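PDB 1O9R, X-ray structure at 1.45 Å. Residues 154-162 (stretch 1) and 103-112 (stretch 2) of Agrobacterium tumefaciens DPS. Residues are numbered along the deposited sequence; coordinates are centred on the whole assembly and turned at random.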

# COMPACT_ATOMS: atom_id res chain seq x y z
N LEU A 154 0.69 24.68 -18.37
CA LEU A 154 -0.40 25.41 -19.03
C LEU A 154 0.02 26.02 -20.36
O LEU A 154 -0.62 25.82 -21.41
CB LEU A 154 -0.94 26.52 -18.11
CG LEU A 154 -1.62 26.01 -16.83
CD1 LEU A 154 -1.82 27.15 -15.85
CD2 LEU A 154 -2.99 25.37 -17.21
N GLU A 155 1.16 26.73 -20.32
CA GLU A 155 1.60 27.43 -21.54
C GLU A 155 2.00 26.44 -22.63
O GLU A 155 1.78 26.76 -23.86
CB GLU A 155 2.82 28.32 -21.18
CG GLU A 155 2.39 29.53 -20.38
CD GLU A 155 3.55 30.43 -19.99
OE1 GLU A 155 3.26 31.66 -19.92
OE2 GLU A 155 4.69 29.97 -19.80
N ALA A 156 2.50 25.27 -22.29
CA ALA A 156 2.88 24.30 -23.29
C ALA A 156 1.68 23.75 -24.09
O ALA A 156 1.91 23.26 -25.20
CB ALA A 156 3.67 23.13 -22.73
N HIS A 157 0.48 23.98 -23.62
CA HIS A 157 -0.71 23.58 -24.38
C HIS A 157 -1.04 24.64 -25.43
O HIS A 157 -1.79 24.26 -26.35
CB HIS A 157 -1.92 23.46 -23.45
CG HIS A 157 -1.98 22.21 -22.62
ND1 HIS A 157 -1.36 22.07 -21.39
CD2 HIS A 157 -2.60 21.03 -22.88
CE1 HIS A 157 -1.58 20.82 -20.96
NE2 HIS A 157 -2.34 20.17 -21.83
N VAL A 158 -0.51 25.84 -25.35
CA VAL A 158 -0.93 26.88 -26.31
C VAL A 158 0.29 27.40 -27.07
O VAL A 158 0.05 28.05 -28.11
CB VAL A 158 -1.63 28.07 -25.63
CG1 VAL A 158 -2.84 27.61 -24.81
CG2 VAL A 158 -0.73 28.91 -24.70
N GLN A 159 1.51 27.02 -26.70
CA GLN A 159 2.68 27.55 -27.40
C GLN A 159 2.80 27.00 -28.82
O GLN A 159 3.43 27.69 -29.64
CB GLN A 159 3.98 27.29 -26.62
CG GLN A 159 4.08 28.22 -25.41
CD GLN A 159 5.03 27.70 -24.36
OE1 GLN A 159 5.16 26.48 -24.21
NE2 GLN A 159 5.69 28.60 -23.65
N GLU A 160 2.24 25.84 -29.07
CA GLU A 160 2.13 25.34 -30.46
C GLU A 160 0.68 24.90 -30.59
O GLU A 160 -0.07 24.65 -29.62
CB GLU A 160 3.11 24.23 -30.80
CG GLU A 160 4.55 24.55 -30.78
CD GLU A 160 5.05 25.33 -31.98
OE1 GLU A 160 4.30 25.56 -32.93
OE2 GLU A 160 6.20 25.73 -31.90
N LYS A 161 0.17 24.84 -31.84
CA LYS A 161 -1.22 24.53 -32.11
C LYS A 161 -1.40 23.14 -32.73
O LYS A 161 -2.49 22.71 -33.11
CB LYS A 161 -1.72 25.55 -33.19
CG LYS A 161 -1.55 26.98 -32.61
CD LYS A 161 -2.31 27.99 -33.48
CE LYS A 161 -2.06 29.41 -33.02
NZ LYS A 161 -2.70 29.67 -31.70
N SER A 162 -0.34 22.33 -32.75
CA SER A 162 -0.39 20.96 -33.26
C SER A 162 0.76 20.12 -32.64
O SER A 162 1.44 20.73 -31.77
CB SER A 162 -0.27 20.92 -34.79
OG SER A 162 0.98 21.43 -35.21
OXT SER A 162 0.85 18.95 -33.05
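Stretch 2 103-112: IHDHLDALIE

Stretch 2 is helical from Ile103 to Glu112, and the helix runs on later in the chain. Its backbone bonds follow the i to i+4 pattern: Leu107 N donates to Ile103 O at 2.8 Å, Ile111 N to Leu107 O at 2.8 Å, and the amides between them do likewise. All its residues have phi between -57° and -73° and psi between -36° and -44°, so the side chains leave the axis at regular steps. Stretch 1 continues a helix that begins earlier in the chain and ends in an irregular tail. Here the bonds shorten in register: His157 N reaches Leu154 O at 3.1 Å and Val158 N reaches Glu155 O at 2.9 Å, while Gln159 N makes a weak bond to Glu155 O at 2.9 Å. At Glu160 the backbone is extended, with phi/psi of -131/158.

The two segments run in opposite senses. Leu154 at the start of stretch 1 lies nearest Ile111 near the end of stretch 2, with their CA atoms 6.3 Å apart, whereas the CA atoms of Val158 and His104 are 7.5 Å apart. On the helix, the residues that meet stretch 1 are mainly His104, Leu107 and Ile111, spaced three and four apart and so aligned along one side of the helix, with Leu110 joining beside Leu107 and Ile111. No hydrogen bond links the stretches, and the 439 Å² buried between them comes mainly from apolar packing.

Apolar contacts come first. Leu154 points its CA-to-CB bond toward the helix and fits among three residues: its CB lies 3.7 Å from Ile111 CG1, its CD2 3.8 Å from Leu107 CD2, and its CD1 4.1 Å from Leu110 CB. A long, branched leucine suits this place because its two methyls can reach different neighbours. Val158 fills the next position with a shorter fork, placing CG2 3.8 Å from Ile111 CD1 and CG1 4.0 Å from Leu107 CD1. Ile111 starts sideways, but its chain bends nearer and so serves both Leu154 and Val158. Leu107 is likewise shared, its CA-to-CB bond turned toward stretch 1.

A second group sets carbon against polar side chains. His157 CB packs 3.8 Å from Leu107 CD1, which approaches the imidazole obliquely; the contact is thus made mainly through the aliphatic CB, while its ND1 is hydrogen-bonded to a residue that flanks one of the stretches. Glu155 points away from the helix, yet its OE1 comes 3.7 Å from Ile111 CG2. Burial of this acid is tolerable because both carboxylate oxygens are hydrogen-bonded elsewhere in the structure.

Polar chains gather at the margin, where solvent is within reach. The end of His104 swings in from a sideways start, bringing NE2 4.0 Å from Val158 CG1 in an oblique approach. Lys161, exposed and with its CA-to-CB bond sideways, extends its chain so that NZ lies 4.4 Å from His104 CE1, at the ring edge and near its plane. This is proximity without a hydrogen bond; the long chain of Lys161 lets its charged end remain at the exposed margin.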

# COMPACT_ATOMS: atom_id res chain seq x y z
N ILE A 103 -11.81 25.28 -24.03
CA ILE A 103 -10.58 25.04 -23.20
C ILE A 103 -9.50 26.10 -23.47
O ILE A 103 -8.84 26.46 -22.53
CB ILE A 103 -10.10 23.62 -23.41
CG1 ILE A 103 -11.20 22.78 -22.69
CG2 ILE A 103 -8.73 23.38 -22.80
CD1 ILE A 103 -11.10 21.32 -23.02
N HIS A 104 -9.37 26.50 -24.74
CA HIS A 104 -8.33 27.53 -24.97
C HIS A 104 -8.64 28.78 -24.15
O HIS A 104 -7.68 29.43 -23.73
CB HIS A 104 -8.35 27.88 -26.48
CG HIS A 104 -7.08 28.53 -26.97
ND1 HIS A 104 -6.71 28.37 -28.29
CD2 HIS A 104 -6.16 29.27 -26.36
CE1 HIS A 104 -5.55 29.03 -28.46
NE2 HIS A 104 -5.18 29.58 -27.31
N ASP A 105 -9.91 29.19 -24.00
CA ASP A 105 -10.24 30.39 -23.24
C ASP A 105 -9.92 30.24 -21.76
O ASP A 105 -9.37 31.14 -21.12
CB ASP A 105 -11.72 30.81 -23.45
CG ASP A 105 -12.05 31.31 -24.85
OD1 ASP A 105 -11.10 31.76 -25.46
OD2 ASP A 105 -13.24 31.16 -25.20
N HIS A 106 -10.15 29.01 -21.23
CA HIS A 106 -9.76 28.78 -19.83
C HIS A 106 -8.26 28.73 -19.73
O HIS A 106 -7.79 29.27 -18.73
CB HIS A 106 -10.35 27.40 -19.40
CG HIS A 106 -11.78 27.46 -18.95
ND1 HIS A 106 -12.25 28.08 -17.81
CD2 HIS A 106 -12.90 26.99 -19.59
CE1 HIS A 106 -13.57 27.99 -17.72
NE2 HIS A 106 -13.97 27.34 -18.81
N LEU A 107 -7.56 28.06 -20.66
CA LEU A 107 -6.10 28.07 -20.58
C LEU A 107 -5.54 29.49 -20.58
O LEU A 107 -4.66 29.77 -19.78
CB LEU A 107 -5.49 27.29 -21.74
CG LEU A 107 -5.72 25.76 -21.68
CD1 LEU A 107 -5.33 25.08 -22.99
CD2 LEU A 107 -4.89 25.19 -20.51
N ASP A 108 -6.09 30.39 -21.45
CA ASP A 108 -5.49 31.75 -21.40
C ASP A 108 -5.79 32.44 -20.09
O ASP A 108 -4.91 33.15 -19.58
CB ASP A 108 -6.14 32.56 -22.57
CG ASP A 108 -5.58 32.20 -23.92
OD1 ASP A 108 -6.33 32.47 -24.91
OD2 ASP A 108 -4.44 31.70 -24.06
N ALA A 109 -6.97 32.27 -19.51
CA ALA A 109 -7.35 32.89 -18.25
C ALA A 109 -6.51 32.34 -17.06
O ALA A 109 -6.07 33.08 -16.18
CB ALA A 109 -8.86 32.76 -18.01
N LEU A 110 -6.29 31.02 -17.16
CA LEU A 110 -5.45 30.39 -16.13
C LEU A 110 -4.00 30.84 -16.26
O LEU A 110 -3.34 31.08 -15.25
CB LEU A 110 -5.53 28.85 -16.29
CG LEU A 110 -6.87 28.24 -15.87
CD1 LEU A 110 -6.98 26.85 -16.45
CD2 LEU A 110 -7.01 28.24 -14.34
N ILE A 111 -3.50 30.91 -17.48
CA ILE A 111 -2.09 31.33 -17.69
C ILE A 111 -1.86 32.73 -17.12
O ILE A 111 -0.88 33.01 -16.48
CB ILE A 111 -1.73 31.27 -19.17
CG1 ILE A 111 -1.58 29.79 -19.60
CG2 ILE A 111 -0.43 32.05 -19.49
CD1 ILE A 111 -1.65 29.55 -21.09
N GLU A 112 -2.87 33.64 -17.31
CA GLU A 112 -2.65 34.98 -16.75
C GLU A 112 -2.52 34.94 -15.23
O GLU A 112 -1.67 35.64 -14.67
CB GLU A 112 -3.78 35.94 -17.17
CG GLU A 112 -3.77 36.31 -18.64
CD GLU A 112 -4.80 37.40 -18.99
OE1 GLU A 112 -5.57 37.89 -18.11
OE2 GLU A 112 -4.77 37.74 -20.20